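Local coordinates for fumarylacetoacetate hydrolase (Burkholderia xenovorans, PDB 5TI1), which probably hydrolyses fumarylacetoacetate to fumarate and acetoacetate, the last step of phenylalanine and tyrosine breakdown, at a magnesium-containing active site, at residues K158-N163 against T377-T382; D323-V328 against R343-H348. All blocks are in the same frame, centred on the assembly; numbering follows the deposited sequence.

Interaction 1 of 2, residues K158-N163 against T377-T382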
# COMPACT_ATOMS: atom_id res chain seq x y z
N LYS B 158 21.05 -2.34 12.85
CA LYS B 158 21.29 -2.92 14.17
C LYS B 158 21.47 -1.84 15.23
O LYS B 158 20.95 -1.97 16.34
CB LYS B 158 22.51 -3.85 14.13
CG LYS B 158 22.66 -4.68 15.39
CD LYS B 158 23.75 -5.74 15.25
CE LYS B 158 23.81 -6.63 16.48
NZ LYS B 158 24.77 -7.77 16.32
N GLU B 159 22.19 -0.77 14.89
CA GLU B 159 22.40 0.31 15.86
C GLU B 159 21.09 1.00 16.22
O GLU B 159 20.87 1.38 17.38
CB GLU B 159 23.39 1.33 15.28
CG GLU B 159 24.81 0.79 15.01
CD GLU B 159 24.93 0.09 13.66
OE1 GLU B 159 23.89 -0.27 13.06
OE2 GLU B 159 26.08 -0.12 13.20
N HIS B 160 20.21 1.18 15.24
CA HIS B 160 18.91 1.78 15.51
C HIS B 160 18.06 0.86 16.38
O HIS B 160 17.49 1.30 17.39
CB HIS B 160 18.20 2.09 14.20
CG HIS B 160 16.82 2.64 14.39
ND1 HIS B 160 16.60 3.95 14.76
CD2 HIS B 160 15.60 2.07 14.28
CE1 HIS B 160 15.30 4.16 14.86
NE2 HIS B 160 14.67 3.04 14.58
N ALA B 161 17.94 -0.41 16.00
CA ALA B 161 17.19 -1.37 16.81
C ALA B 161 17.78 -1.49 18.20
O ALA B 161 17.04 -1.70 19.17
CB ALA B 161 17.16 -2.73 16.12
N THR B 162 19.11 -1.39 18.31
CA THR B 162 19.75 -1.41 19.62
C THR B 162 19.40 -0.15 20.42
O THR B 162 18.97 -0.24 21.57
CB THR B 162 21.26 -1.54 19.46
OG1 THR B 162 21.56 -2.77 18.79
CG2 THR B 162 21.95 -1.53 20.82
N ASN B 163 19.58 1.02 19.81
CA ASN B 163 19.26 2.27 20.50
C ASN B 163 17.81 2.29 20.97
O ASN B 163 17.53 2.47 22.16
CB ASN B 163 19.54 3.47 19.59
CG ASN B 163 21.02 3.73 19.40
OD1 ASN B 163 21.83 3.38 20.26
ND2 ASN B 163 21.38 4.33 18.28
N THR B 377 15.35 3.22 9.55
CA THR B 377 16.22 4.29 10.05
C THR B 377 17.68 3.87 10.05
O THR B 377 18.05 2.86 10.65
CB THR B 377 15.82 4.68 11.48
OG1 THR B 377 14.45 5.07 11.51
CG2 THR B 377 16.69 5.85 11.96
N ILE B 378 18.51 4.66 9.38
CA ILE B 378 19.93 4.35 9.24
C ILE B 378 20.69 5.03 10.37
O ILE B 378 20.78 6.26 10.44
CB ILE B 378 20.45 4.81 7.87
CG1 ILE B 378 19.62 4.17 6.76
CG2 ILE B 378 21.93 4.47 7.73
CD1 ILE B 378 19.76 4.84 5.42
N SER B 379 21.24 4.23 11.28
CA SER B 379 22.01 4.74 12.40
C SER B 379 23.39 4.10 12.41
O SER B 379 23.53 2.89 12.19
CB SER B 379 21.30 4.48 13.73
OG SER B 379 20.20 5.36 13.87
N GLY B 380 24.40 4.93 12.66
CA GLY B 380 25.78 4.50 12.58
C GLY B 380 26.38 4.17 13.93
O GLY B 380 25.68 4.03 14.94
N PRO B 381 27.71 4.04 13.97
CA PRO B 381 28.38 3.64 15.21
C PRO B 381 28.46 4.75 16.25
O PRO B 381 28.35 4.48 17.45
CB PRO B 381 29.78 3.24 14.74
CG PRO B 381 29.65 3.02 13.25
CD PRO B 381 28.62 4.00 12.82
N THR B 382 28.64 5.99 15.82
CA THR B 382 28.92 7.07 16.76
C THR B 382 27.66 7.85 17.12
O THR B 382 26.67 7.85 16.39
CB THR B 382 29.98 8.01 16.18
OG1 THR B 382 29.44 8.70 15.05
CG2 THR B 382 31.20 7.21 15.75
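Ring packing carries the deeper half of this contact between the first turns of helix 158-168 and the loop after strand 372-374. CG of H160 lies anti to its backbone N (chi1 177°), which sends the imidazole out to T377. T377 CB sits 3.4 Å from the H160 ring centroid, 11° off the ring normal, a CH-pi contact over the middle of one face. The methyl shares that face, T377 CG2 lying 3.4 Å from H160 ND1, while T377 OG1 hangs over the CE1-NE2 side. S379 OG stands near the ring plane at the edge.

Van der Waals contact continues at E159, whose chain bends at chi2 (83°) and lies along the loop backbone, with E159 CG 3.4 Å from G380 O. E159 OE1 and S379 O, 3.3 Å apart, are both acceptors and do not bond each other; S157 OG, with one proton to give, lies within weak hydrogen-bonding range of both.

The stronger polar link between helix and loop runs through E391, which takes hydrogen bonds from N163 ND2 and, weakly, H160 ND1, and whose OE1 is bonded to S379 OG. A carboxylate at ND1 would probably raise the basicity of NE2, fitting H160's predicted role as proton acceptor. The T377 side chain touches E226 and lies about 5 Å from the magnesium, consistent with its predicted substrate role in this FAH-family active site.

Interaction 2 of 2, residues D323-V328 against R343-H348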
# COMPACT_ATOMS: atom_id res chain seq x y z
N ASP B 323 28.37 2.34 -0.19
CA ASP B 323 29.04 3.40 0.56
C ASP B 323 28.38 4.73 0.19
O ASP B 323 28.79 5.42 -0.74
CB ASP B 323 30.53 3.38 0.24
CG ASP B 323 31.33 4.39 1.03
OD1 ASP B 323 30.76 5.16 1.83
OD2 ASP B 323 32.56 4.41 0.84
N ILE B 324 27.33 5.08 0.93
CA ILE B 324 26.53 6.28 0.68
C ILE B 324 26.62 7.15 1.92
O ILE B 324 26.08 6.79 2.98
CB ILE B 324 25.06 5.98 0.35
CG1 ILE B 324 24.92 4.87 -0.70
CG2 ILE B 324 24.38 7.23 -0.15
CD1 ILE B 324 23.46 4.61 -1.08
N THR B 325 27.32 8.27 1.81
CA THR B 325 27.38 9.24 2.90
C THR B 325 26.03 9.93 3.02
O THR B 325 25.47 10.38 2.02
CB THR B 325 28.50 10.26 2.65
OG1 THR B 325 29.77 9.61 2.74
CG2 THR B 325 28.45 11.38 3.68
N LEU B 326 25.49 9.99 4.23
CA LEU B 326 24.20 10.62 4.50
C LEU B 326 24.34 11.68 5.58
O LEU B 326 25.11 11.51 6.54
CB LEU B 326 23.17 9.57 4.92
CG LEU B 326 22.92 8.41 3.95
CD1 LEU B 326 22.18 7.30 4.66
CD2 LEU B 326 22.15 8.86 2.72
N GLU B 327 23.58 12.77 5.43
CA GLU B 327 23.58 13.87 6.39
C GLU B 327 22.16 14.41 6.53
O GLU B 327 21.35 14.33 5.60
CB GLU B 327 24.52 15.02 5.98
CG GLU B 327 25.97 14.61 5.79
CD GLU B 327 26.92 15.80 5.68
OE1 GLU B 327 26.45 16.95 5.76
OE2 GLU B 327 28.14 15.57 5.53
N VAL B 328 21.87 14.97 7.69
CA VAL B 328 20.60 15.62 7.94
C VAL B 328 20.89 16.98 8.56
O VAL B 328 21.76 17.09 9.44
CB VAL B 328 19.68 14.78 8.85
CG1 VAL B 328 18.38 15.53 9.18
CG2 VAL B 328 19.38 13.40 8.19
N ARG B 343 25.46 12.68 10.81
CA ARG B 343 26.18 12.24 9.62
C ARG B 343 26.41 10.75 9.76
O ARG B 343 26.98 10.31 10.76
CB ARG B 343 27.53 12.97 9.48
CG ARG B 343 27.47 14.50 9.40
CD ARG B 343 28.88 15.11 9.52
NE ARG B 343 28.87 16.56 9.30
CZ ARG B 343 28.55 17.46 10.22
NH1 ARG B 343 28.20 17.08 11.45
NH2 ARG B 343 28.57 18.76 9.92
N THR B 344 25.96 9.96 8.79
CA THR B 344 26.15 8.51 8.87
C THR B 344 26.38 7.96 7.47
O THR B 344 26.74 8.70 6.55
CB THR B 344 24.95 7.85 9.59
OG1 THR B 344 25.24 6.47 9.82
CG2 THR B 344 23.70 7.96 8.74
N ASN B 345 26.18 6.65 7.30
CA ASN B 345 26.43 5.97 6.04
C ASN B 345 25.49 4.79 5.90
O ASN B 345 25.24 4.06 6.87
CB ASN B 345 27.89 5.48 5.94
CG ASN B 345 28.31 5.18 4.50
OD1 ASN B 345 27.79 4.26 3.87
ND2 ASN B 345 29.24 5.98 3.98
N PHE B 346 24.96 4.60 4.69
CA PHE B 346 24.10 3.46 4.40
C PHE B 346 24.84 2.12 4.53
O PHE B 346 24.20 1.09 4.75
CB PHE B 346 23.53 3.65 2.99
CG PHE B 346 22.58 2.57 2.54
CD1 PHE B 346 21.37 2.37 3.18
CD2 PHE B 346 22.88 1.79 1.43
CE1 PHE B 346 20.48 1.38 2.74
CE2 PHE B 346 22.00 0.81 0.98
CZ PHE B 346 20.80 0.60 1.63
N LYS B 347 26.17 2.12 4.46
CA LYS B 347 26.90 0.86 4.51
C LYS B 347 26.77 0.12 5.83
O LYS B 347 27.11 -1.06 5.89
CB LYS B 347 28.39 1.09 4.21
CG LYS B 347 29.16 1.77 5.32
CD LYS B 347 30.55 2.15 4.84
CE LYS B 347 31.33 2.91 5.90
NZ LYS B 347 32.78 2.97 5.55
N HIS B 348 26.25 0.77 6.89
CA HIS B 348 26.17 0.14 8.20
C HIS B 348 24.96 -0.78 8.38
O HIS B 348 24.87 -1.46 9.41
CB HIS B 348 26.15 1.20 9.29
CG HIS B 348 27.37 2.07 9.29
ND1 HIS B 348 28.64 1.55 9.30
CD2 HIS B 348 27.50 3.42 9.28
CE1 HIS B 348 29.52 2.54 9.29
NE2 HIS B 348 28.85 3.68 9.28
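Strands 325-328 and 343-345 run antiparallel, their directions 149° apart and their axes 4.6 Å apart at closest. L326 and T344 form the hydrogen-bonded pair: L326 N reaches T344 O at 2.9 Å and almost straight (173°), though from above the carbonyl plane, whereas T344 N meets L326 O within that carbonyl's plane. T325 with N345 and E327 with R343 are the flanking non-hydrogen-bonded pairs. Past the last bridge, F346 N, in the 3-10 segment, still donates to I324 O at 3.0 Å.

The N345 amide bonds to the neighbouring strand and to its own turn. With CG anti to the backbone N (chi1 -162°), the group lies across the end of the ladder. Its ND2 donates to D323 OD1 at 2.8 Å, nearly along the carboxylate C-O axis and close to the amide plane. N345 OD1 faces two backbone donors: K347 N binds it at 2.7 Å on a lone pair, making an Asx turn, and I324 N adds a weak bond. With OD1 accepting and ND2 donating, the amide's flip and rotation are set. K347 NZ, 4.8 Å from D323 OD1, may still favour its charged form.

On the same face as N345, E327 and R343 touch through their CG atoms, and E327 OE2 to R343 NE is a long salt bridge. L326 and T344 point to the other face; beside them I324 and F346 lie side by side in an apolar cluster, I324 CD1 3.8 Å from F346 CD2, M255 touching both. Backbone bonds of D323, T325 and E327 go to F299, W422 and A420. This is an antiparallel beta hairpin, 321-331 with 339-345, in which an Asx turn ends the second strand and the same amide bonds across to the first.

In the fold
Followed from the N terminus, the chain first lays down helix 158-168, then strands 223-233, 252-263 and 284-292 of one mixed sheet, before entering the hairpin of interaction 2. That contact closes a short loop, with 14 residues between its segments. Only after helix 353-362 and strand 372-374 does segment 377-382 return to the helix and close interaction 1, which spans 213 residues and encloses the hairpin entirely. The two meet directly, their centres 12 Å apart: I378 CD1 packs 3.5 Å from L326 CD1, and P381 CD lies 3.6 Å from H348 NE2. Segment 377-382 thus lies between helix and hairpin, bonded through I378 to L227 of strand 223-233, beside the magnesium site.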